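Local coordinates for FAD dependent oxidoreductase domain-containing protein (Deinococcus radiodurans R1, PDB 3C4N) that is of unconfirmed function but binds ADP and is probably an FAD-dependent oxidoreductase, at residues Val85-Asp90 and Arg161-Ala166; Arg121-Leu126 and Val270-Gly275. One frame throughout, in Å; residues are numbered along the deposited sequence.

Contact 1 (Val85-Asp90 and Arg161-Ala166); sequences VWTAQD and RVDPRA
Asp163 OD2 takes two hydrogen bonds from the segment 85-90. Thr87 OG1 gives its proton to the anti lone pair of OD2 at 2.6 Å, while Ala88 N reaches the same Asp163 OD2 at 2.8 Å on the syn side, 34° out of the carboxylate plane. The first torsion of Thr87 sets its hydroxyl for this, OG1 standing anti to the backbone N (chi1 177°). The other oxygen turns back on its own segment, Asp163 OD1 accepting from Arg165 N at 2.7 Å from above the carboxylate plane, an Asx turn at the start of the type I turn 163-166. Beyond the carboxylate, the extended chain of Gln89 carries its amide end to the aliphatic CG and the backbone of Arg161, the two side chains crossing obliquely. On the Trp86 side the backbones come close, Ala166 CA lying 3.0 Å from Trp86 O in a CA-H...O contact. The indole also reaches the turn, with Trp86 CE3 3.6 Å from Arg165 O. The indole NE1 is bound by Ala99 O, and the Arg165 guanidinium pairs with Glu100, so helix 96-107 borders this side. The contact thus joins the loop after strand 85-86 to the turn between strands 159-163 and 167-169. With a hydroxyl and two backbone amides spread over its oxygens, the buried carboxylate of Asp163 is probably ionised; a negative charge on it would be stabilised by these neutral donors, which also fix its rotation between the two segments.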
ATOM      1  N   VAL A  85       8.120  24.521   1.674  1.00 16.30           N
ATOM      2  CA  VAL A  85       8.777  25.698   1.124  1.00 15.15           C
ATOM      3  C   VAL A  85      10.271  25.472   0.923  1.00 11.13           C
ATOM      4  O   VAL A  85      11.001  25.257   1.885  1.00 12.51           O
ATOM      5  CB  VAL A  85       8.647  26.919   2.050  1.00  9.63           C
ATOM      6  CG1 VAL A  85       9.358  28.108   1.430  1.00  9.79           C
ATOM      7  CG2 VAL A  85       7.187  27.243   2.288  1.00 17.32           C
ATOM      8  N   TRP A  86      10.727  25.505  -0.322  1.00 15.61           N
ATOM      9  CA  TRP A  86      12.146  25.345  -0.576  1.00 10.39           C
ATOM     10  C   TRP A  86      12.682  26.755  -0.744  1.00 16.71           C
ATOM     11  O   TRP A  86      12.270  27.485  -1.654  1.00 12.54           O
ATOM     12  CB  TRP A  86      12.413  24.568  -1.857  1.00  7.14           C
ATOM     13  CG  TRP A  86      13.863  24.195  -2.013  1.00  7.31           C
ATOM     14  CD1 TRP A  86      14.430  22.991  -1.723  1.00 13.97           C
ATOM     15  CD2 TRP A  86      14.935  25.040  -2.469  1.00  4.48           C
ATOM     16  NE1 TRP A  86      15.785  23.029  -1.969  1.00 12.26           N
ATOM     17  CE2 TRP A  86      16.118  24.277  -2.427  1.00  6.53           C
ATOM     18  CE3 TRP A  86      15.009  26.365  -2.907  1.00 12.32           C
ATOM     19  CZ2 TRP A  86      17.364  24.798  -2.811  1.00 14.48           C
ATOM     20  CZ3 TRP A  86      16.252  26.886  -3.287  1.00 16.96           C
ATOM     21  CH2 TRP A  86      17.408  26.102  -3.234  1.00 11.94           C
ATOM     22  N   THR A  87      13.597  27.146   0.135  1.00 12.53           N
ATOM     23  CA  THR A  87      14.172  28.483   0.050  1.00 17.65           C
ATOM     24  C   THR A  87      15.645  28.502   0.394  1.00 16.61           C
ATOM     25  O   THR A  87      16.066  27.868   1.358  1.00 19.94           O
ATOM     26  CB  THR A  87      13.453  29.471   0.986  1.00 12.66           C
ATOM     27  OG1 THR A  87      14.101  30.740   0.901  1.00 12.12           O
ATOM     28  CG2 THR A  87      13.491  28.983   2.428  1.00  3.69           C
ATOM     29  N   ALA A  88      16.419  29.250  -0.381  1.00 17.64           N
ATOM     30  CA  ALA A  88      17.855  29.360  -0.149  1.00 19.68           C
ATOM     31  C   ALA A  88      18.139  29.958   1.223  1.00 16.64           C
ATOM     32  O   ALA A  88      19.281  29.950   1.681  1.00 19.96           O
ATOM     33  CB  ALA A  88      18.500  30.217  -1.239  1.00 10.59           C
ATOM     34  N   GLN A  89      17.107  30.468   1.887  1.00 23.31           N
ATOM     35  CA  GLN A  89      17.307  31.065   3.212  1.00 25.29           C
ATOM     36  C   GLN A  89      17.239  30.015   4.309  1.00 20.52           C
ATOM     37  O   GLN A  89      17.485  30.306   5.478  1.00 22.10           O
ATOM     38  CB  GLN A  89      16.272  32.171   3.469  1.00 30.58           C
ATOM     39  CG  GLN A  89      16.445  33.381   2.551  1.00 25.46           C
ATOM     40  CD  GLN A  89      15.356  34.421   2.717  1.00 33.95           C
ATOM     41  OE1 GLN A  89      15.310  35.411   1.978  1.00 32.29           O
ATOM     42  NE2 GLN A  89      14.472  34.207   3.687  1.00 35.15           N
ATOM     43  N   ASP A  90      16.903  28.788   3.936  1.00 17.63           N
ATOM     44  CA  ASP A  90      16.839  27.731   4.921  1.00 20.31           C
ATOM     45  C   ASP A  90      18.021  26.794   4.775  1.00 20.00           C
ATOM     46  O   ASP A  90      17.990  25.666   5.262  1.00 21.64           O
ATOM     47  CB  ASP A  90      15.539  26.946   4.793  1.00 23.03           C
ATOM     48  CG  ASP A  90      14.355  27.679   5.387  1.00 27.97           C
ATOM     49  OD1 ASP A  90      14.553  28.762   5.993  1.00 18.20           O
ATOM     50  OD2 ASP A  90      13.223  27.157   5.256  1.00 29.20           O
ATOM     51  N   ARG A 161      14.437  40.627   2.384  1.00 43.37           N
ATOM     52  CA  ARG A 161      15.481  39.841   1.740  1.00 36.93           C
ATOM     53  C   ARG A 161      14.718  38.892   0.812  1.00 32.81           C
ATOM     54  O   ARG A 161      14.105  37.926   1.266  1.00 33.17           O
ATOM     55  CB  ARG A 161      16.269  39.057   2.797  1.00 41.33           C
ATOM     56  CG  ARG A 161      17.257  38.016   2.257  1.00 41.49           C
ATOM     57  CD  ARG A 161      18.703  38.497   2.316  1.00 41.67           C
ATOM     58  NE  ARG A 161      19.018  39.111   3.603  1.00 48.47           N
ATOM     59  CZ  ARG A 161      18.861  38.520   4.785  1.00 49.04           C
ATOM     60  NH1 ARG A 161      18.394  37.280   4.856  1.00 45.71           N
ATOM     61  NH2 ARG A 161      19.142  39.183   5.900  1.00 46.12           N
ATOM     62  N   VAL A 162      14.734  39.189  -0.482  1.00 23.75           N
ATOM     63  CA  VAL A 162      14.028  38.374  -1.466  1.00 28.23           C
ATOM     64  C   VAL A 162      14.807  37.148  -1.941  1.00 26.87           C
ATOM     65  O   VAL A 162      16.022  37.209  -2.116  1.00 29.47           O
ATOM     66  CB  VAL A 162      13.691  39.188  -2.733  1.00 32.67           C
ATOM     67  CG1 VAL A 162      12.861  38.338  -3.684  1.00 34.82           C
ATOM     68  CG2 VAL A 162      12.958  40.468  -2.364  1.00 31.47           C
ATOM     69  N   ASP A 163      14.102  36.043  -2.152  1.00 21.42           N
ATOM     70  CA  ASP A 163      14.728  34.823  -2.665  1.00 26.48           C
ATOM     71  C   ASP A 163      13.935  34.430  -3.901  1.00 25.52           C
ATOM     72  O   ASP A 163      12.874  33.817  -3.802  1.00 32.84           O
ATOM     73  CB  ASP A 163      14.695  33.688  -1.632  1.00 23.56           C
ATOM     74  CG  ASP A 163      15.022  32.330  -2.243  1.00 29.45           C
ATOM     75  OD1 ASP A 163      15.386  32.272  -3.439  1.00 17.43           O
ATOM     76  OD2 ASP A 163      14.907  31.311  -1.527  1.00 26.79           O
ATOM     77  N   PRO A 164      14.440  34.791  -5.089  1.00 30.87           N
ATOM     78  CA  PRO A 164      13.767  34.480  -6.354  1.00 30.53           C
ATOM     79  C   PRO A 164      13.708  32.996  -6.702  1.00 30.92           C
ATOM     80  O   PRO A 164      12.935  32.596  -7.571  1.00 33.35           O
ATOM     81  CB  PRO A 164      14.575  35.279  -7.383  1.00 33.89           C
ATOM     82  CG  PRO A 164      15.142  36.413  -6.576  1.00 37.34           C
ATOM     83  CD  PRO A 164      15.581  35.692  -5.320  1.00 32.70           C
ATOM     84  N   ARG A 165      14.505  32.174  -6.024  1.00 26.51           N
ATOM     85  CA  ARG A 165      14.505  30.746  -6.321  1.00 28.56           C
ATOM     86  C   ARG A 165      13.647  29.897  -5.373  1.00 24.57           C
ATOM     87  O   ARG A 165      13.706  28.672  -5.414  1.00 20.46           O
ATOM     88  CB  ARG A 165      15.942  30.207  -6.321  1.00 28.96           C
ATOM     89  CG  ARG A 165      16.913  30.976  -7.213  1.00 23.70           C
ATOM     90  CD  ARG A 165      18.286  30.344  -7.171  1.00 13.28           C
ATOM     91  NE  ARG A 165      18.245  28.977  -7.695  1.00 20.53           N
ATOM     92  CZ  ARG A 165      18.939  27.962  -7.190  1.00 14.41           C
ATOM     93  NH1 ARG A 165      19.724  28.159  -6.142  1.00 23.67           N
ATOM     94  NH2 ARG A 165      18.858  26.753  -7.727  1.00 11.80           N
ATOM     95  N   ALA A 166      12.851  30.535  -4.521  1.00 24.94           N
ATOM     96  CA  ALA A 166      12.017  29.784  -3.583  1.00 19.69           C
ATOM     97  C   ALA A 166      10.949  28.996  -4.340  1.00 17.99           C
ATOM     98  O   ALA A 166      10.491  29.415  -5.399  1.00 22.33           O
ATOM     99  CB  ALA A 166      11.372  30.737  -2.560  1.00  8.14           C
TER

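Contact 2 (Arg121-Leu126 and Val270-Gly275); sequences RPLLHL and VLRASG
Leu123 and Val270 cross obliquely on one face of the sheet, Leu123 CD1 lying 3.9 Å from Val270 CG1. Leu123 sends CG anti to its backbone N (chi1 -176°), and its branches reach onward to Arg272: CD1 sits over one face of the guanidinium, 3.9 Å above the plane and offset toward the rim, while CD2 meets the aliphatic CD. The Arg272 chain runs extended from CG to NE, and its charged end is held by a salt bridge to Asp90. On the reverse face Leu124 and Leu271 lie side by side and point the same way, touching through Leu124 CD1 and Leu271 CD2 at 4.0 Å. At the start of the pairing Arg121 crosses Val270 at about a right angle, its CD packed 3.6 Å from Val270 CG2, and its guanidinium is held by Thr168, Glu119 and Thr268 O. Leu124 N donates to Val270 O at 2.8 Å and Arg272 N to Leu124 O at 2.9 Å, so Leu124 bonds to the residues on either side of its partner Leu271. This is the pattern of a parallel beta pair, here joining strands 118-127 and 270-273 within a mixed sheet, with the short segments 123-126 and 270-273 inclined by 19°.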
ATOM      1  N   ARG A 121       7.842  30.437  -6.553  1.00 24.94           N
ATOM      2  CA  ARG A 121       7.224  31.444  -5.723  1.00 30.68           C
ATOM      3  C   ARG A 121       8.296  32.114  -4.887  1.00 30.74           C
ATOM      4  O   ARG A 121       8.868  31.499  -3.998  1.00 41.12           O
ATOM      5  CB  ARG A 121       6.186  30.759  -4.827  1.00 32.29           C
ATOM      6  CG  ARG A 121       5.135  31.656  -4.236  1.00 30.63           C
ATOM      7  CD  ARG A 121       4.377  30.908  -3.155  1.00 32.99           C
ATOM      8  NE  ARG A 121       3.520  29.843  -3.663  1.00 29.12           N
ATOM      9  CZ  ARG A 121       2.403  30.045  -4.352  1.00 38.68           C
ATOM     10  NH1 ARG A 121       1.675  29.011  -4.764  1.00 36.27           N
ATOM     11  NH2 ARG A 121       2.015  31.280  -4.635  1.00 45.27           N
ATOM     12  N   PRO A 122       8.598  33.384  -5.172  1.00 30.23           N
ATOM     13  CA  PRO A 122       9.620  34.103  -4.408  1.00 31.11           C
ATOM     14  C   PRO A 122       9.239  34.201  -2.934  1.00 31.09           C
ATOM     15  O   PRO A 122       8.051  34.230  -2.590  1.00 25.74           O
ATOM     16  CB  PRO A 122       9.658  35.468  -5.087  1.00 29.85           C
ATOM     17  CG  PRO A 122       8.248  35.646  -5.533  1.00 24.62           C
ATOM     18  CD  PRO A 122       7.943  34.285  -6.129  1.00 34.74           C
ATOM     19  N   LEU A 123      10.256  34.254  -2.074  1.00 24.74           N
ATOM     20  CA  LEU A 123      10.058  34.341  -0.630  1.00 17.75           C
ATOM     21  C   LEU A 123      10.675  35.626  -0.097  1.00 23.74           C
ATOM     22  O   LEU A 123      11.819  35.937  -0.409  1.00 31.10           O
ATOM     23  CB  LEU A 123      10.685  33.120   0.051  1.00 12.76           C
ATOM     24  CG  LEU A 123      10.507  32.960   1.558  1.00 16.50           C
ATOM     25  CD1 LEU A 123      10.672  31.505   1.953  1.00 11.38           C
ATOM     26  CD2 LEU A 123      11.522  33.827   2.280  1.00 25.95           C
ATOM     27  N   LEU A 124       9.916  36.380   0.697  1.00 19.20           N
ATOM     28  CA  LEU A 124      10.427  37.633   1.249  1.00 21.23           C
ATOM     29  C   LEU A 124      10.565  37.578   2.763  1.00 22.15           C
ATOM     30  O   LEU A 124       9.614  37.228   3.450  1.00 27.48           O
ATOM     31  CB  LEU A 124       9.509  38.807   0.893  1.00 18.04           C
ATOM     32  CG  LEU A 124       9.070  39.028  -0.555  1.00 20.01           C
ATOM     33  CD1 LEU A 124       8.333  40.351  -0.631  1.00 23.64           C
ATOM     34  CD2 LEU A 124      10.247  39.052  -1.480  1.00 23.35           C
ATOM     35  N   HIS A 125      11.750  37.916   3.273  1.00 26.46           N
ATOM     36  CA  HIS A 125      12.015  37.948   4.719  1.00 26.64           C
ATOM     37  C   HIS A 125      11.935  39.417   5.172  1.00 33.39           C
ATOM     38  O   HIS A 125      12.958  40.095   5.302  1.00 28.99           O
ATOM     39  CB  HIS A 125      13.414  37.392   5.018  1.00 31.82           C
ATOM     40  CG  HIS A 125      13.767  37.365   6.477  1.00 40.88           C
ATOM     41  ND1 HIS A 125      13.082  38.094   7.426  1.00 36.97           N
ATOM     42  CD2 HIS A 125      14.755  36.718   7.141  1.00 36.55           C
ATOM     43  CE1 HIS A 125      13.634  37.897   8.612  1.00 33.68           C
ATOM     44  NE2 HIS A 125      14.651  37.068   8.466  1.00 31.15           N
ATOM     45  N   LEU A 126      10.713  39.897   5.400  1.00 34.26           N
ATOM     46  CA  LEU A 126      10.465  41.277   5.829  1.00 36.18           C
ATOM     47  C   LEU A 126      11.300  41.692   7.041  1.00 35.94           C
ATOM     48  O   LEU A 126      11.409  40.954   8.022  1.00 32.01           O
ATOM     49  CB  LEU A 126       8.980  41.465   6.147  1.00 37.87           C
ATOM     50  CG  LEU A 126       8.033  41.057   5.017  1.00 35.96           C
ATOM     51  CD1 LEU A 126       6.619  40.890   5.571  1.00 37.42           C
ATOM     52  CD2 LEU A 126       8.078  42.099   3.906  1.00 33.69           C
ATOM     53  N   VAL A 270       5.871  33.882  -0.797  1.00 18.19           N
ATOM     54  CA  VAL A 270       5.847  33.408   0.580  1.00 17.98           C
ATOM     55  C   VAL A 270       6.416  34.575   1.382  1.00 16.50           C
ATOM     56  O   VAL A 270       7.351  35.237   0.933  1.00 22.81           O
ATOM     57  CB  VAL A 270       6.761  32.161   0.777  1.00 14.87           C
ATOM     58  CG1 VAL A 270       6.790  31.751   2.236  1.00  8.15           C
ATOM     59  CG2 VAL A 270       6.262  31.005  -0.078  1.00 16.00           C
ATOM     60  N   LEU A 271       5.849  34.840   2.552  1.00 18.72           N
ATOM     61  CA  LEU A 271       6.312  35.941   3.387  1.00 14.31           C
ATOM     62  C   LEU A 271       6.719  35.422   4.749  1.00 15.80           C
ATOM     63  O   LEU A 271       6.136  34.465   5.259  1.00 20.94           O
ATOM     64  CB  LEU A 271       5.198  36.974   3.556  1.00 23.06           C
ATOM     65  CG  LEU A 271       4.652  37.592   2.263  1.00 25.58           C
ATOM     66  CD1 LEU A 271       3.247  38.140   2.516  1.00 31.85           C
ATOM     67  CD2 LEU A 271       5.593  38.683   1.776  1.00 16.56           C
ATOM     68  N   ARG A 272       7.722  36.071   5.334  1.00 21.15           N
ATOM     69  CA  ARG A 272       8.251  35.716   6.646  1.00 10.78           C
ATOM     70  C   ARG A 272       8.506  36.969   7.463  1.00 18.88           C
ATOM     71  O   ARG A 272       8.901  37.997   6.923  1.00 20.58           O
ATOM     72  CB  ARG A 272       9.562  34.961   6.486  1.00  7.92           C
ATOM     73  CG  ARG A 272       9.398  33.571   5.939  1.00 18.46           C
ATOM     74  CD  ARG A 272      10.689  32.771   6.042  1.00 16.78           C
ATOM     75  NE  ARG A 272      10.424  31.349   5.842  1.00 20.31           N
ATOM     76  CZ  ARG A 272      11.360  30.410   5.804  1.00 16.63           C
ATOM     77  NH1 ARG A 272      12.636  30.745   5.951  1.00 23.65           N
ATOM     78  NH2 ARG A 272      11.021  29.139   5.624  1.00  8.02           N
ATOM     79  N   ALA A 273       8.286  36.886   8.769  1.00 19.38           N
ATOM     80  CA  ALA A 273       8.516  38.028   9.658  1.00 24.89           C
ATOM     81  C   ALA A 273       8.826  37.498  11.054  1.00 22.84           C
ATOM     82  O   ALA A 273       8.160  36.584  11.527  1.00 28.42           O
ATOM     83  CB  ALA A 273       7.268  38.938   9.695  1.00 18.61           C
ATOM     84  N   SER A 274       9.829  38.069  11.711  1.00 16.74           N
ATOM     85  CA  SER A 274      10.205  37.632  13.056  1.00 25.02           C
ATOM     86  C   SER A 274      10.131  36.111  13.253  1.00 28.01           C
ATOM     87  O   SER A 274       9.797  35.634  14.337  1.00 30.25           O
ATOM     88  CB  SER A 274       9.318  38.309  14.105  1.00 28.95           C
ATOM     89  OG  SER A 274       9.540  39.709  14.150  1.00 30.05           O
ATOM     90  N   GLY A 275      10.440  35.353  12.204  1.00 31.20           N
ATOM     91  CA  GLY A 275      10.419  33.905  12.307  1.00 26.60           C
ATOM     92  C   GLY A 275       9.110  33.244  11.914  1.00 28.00           C
ATOM     93  O   GLY A 275       9.043  32.023  11.814  1.00 32.48           O
TER

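In the fold
Contacts 1 and 2 have centres about 8 Å apart and share one mixed sheet, in which strand 118-127 lies between strands 159-163 and 270-273. The antiparallel pairing includes a probable hydrogen bond from Asp163 N to Leu123 O at 2.9 Å, and Val162 packs on Leu124 beside it. A salt bridge of 2.8 Å from Asp90 OD1 to Arg272 NH1 ties the loop of contact 1 directly to the far strand of contact 2. Along the chain their segments alternate. Contact 1 is the one with a measured relation to the ADP site: the side chains of Trp86 and Met47, an ADP-binding residue, are about 12 Å apart, while contact 2 lies away from the known binding residues.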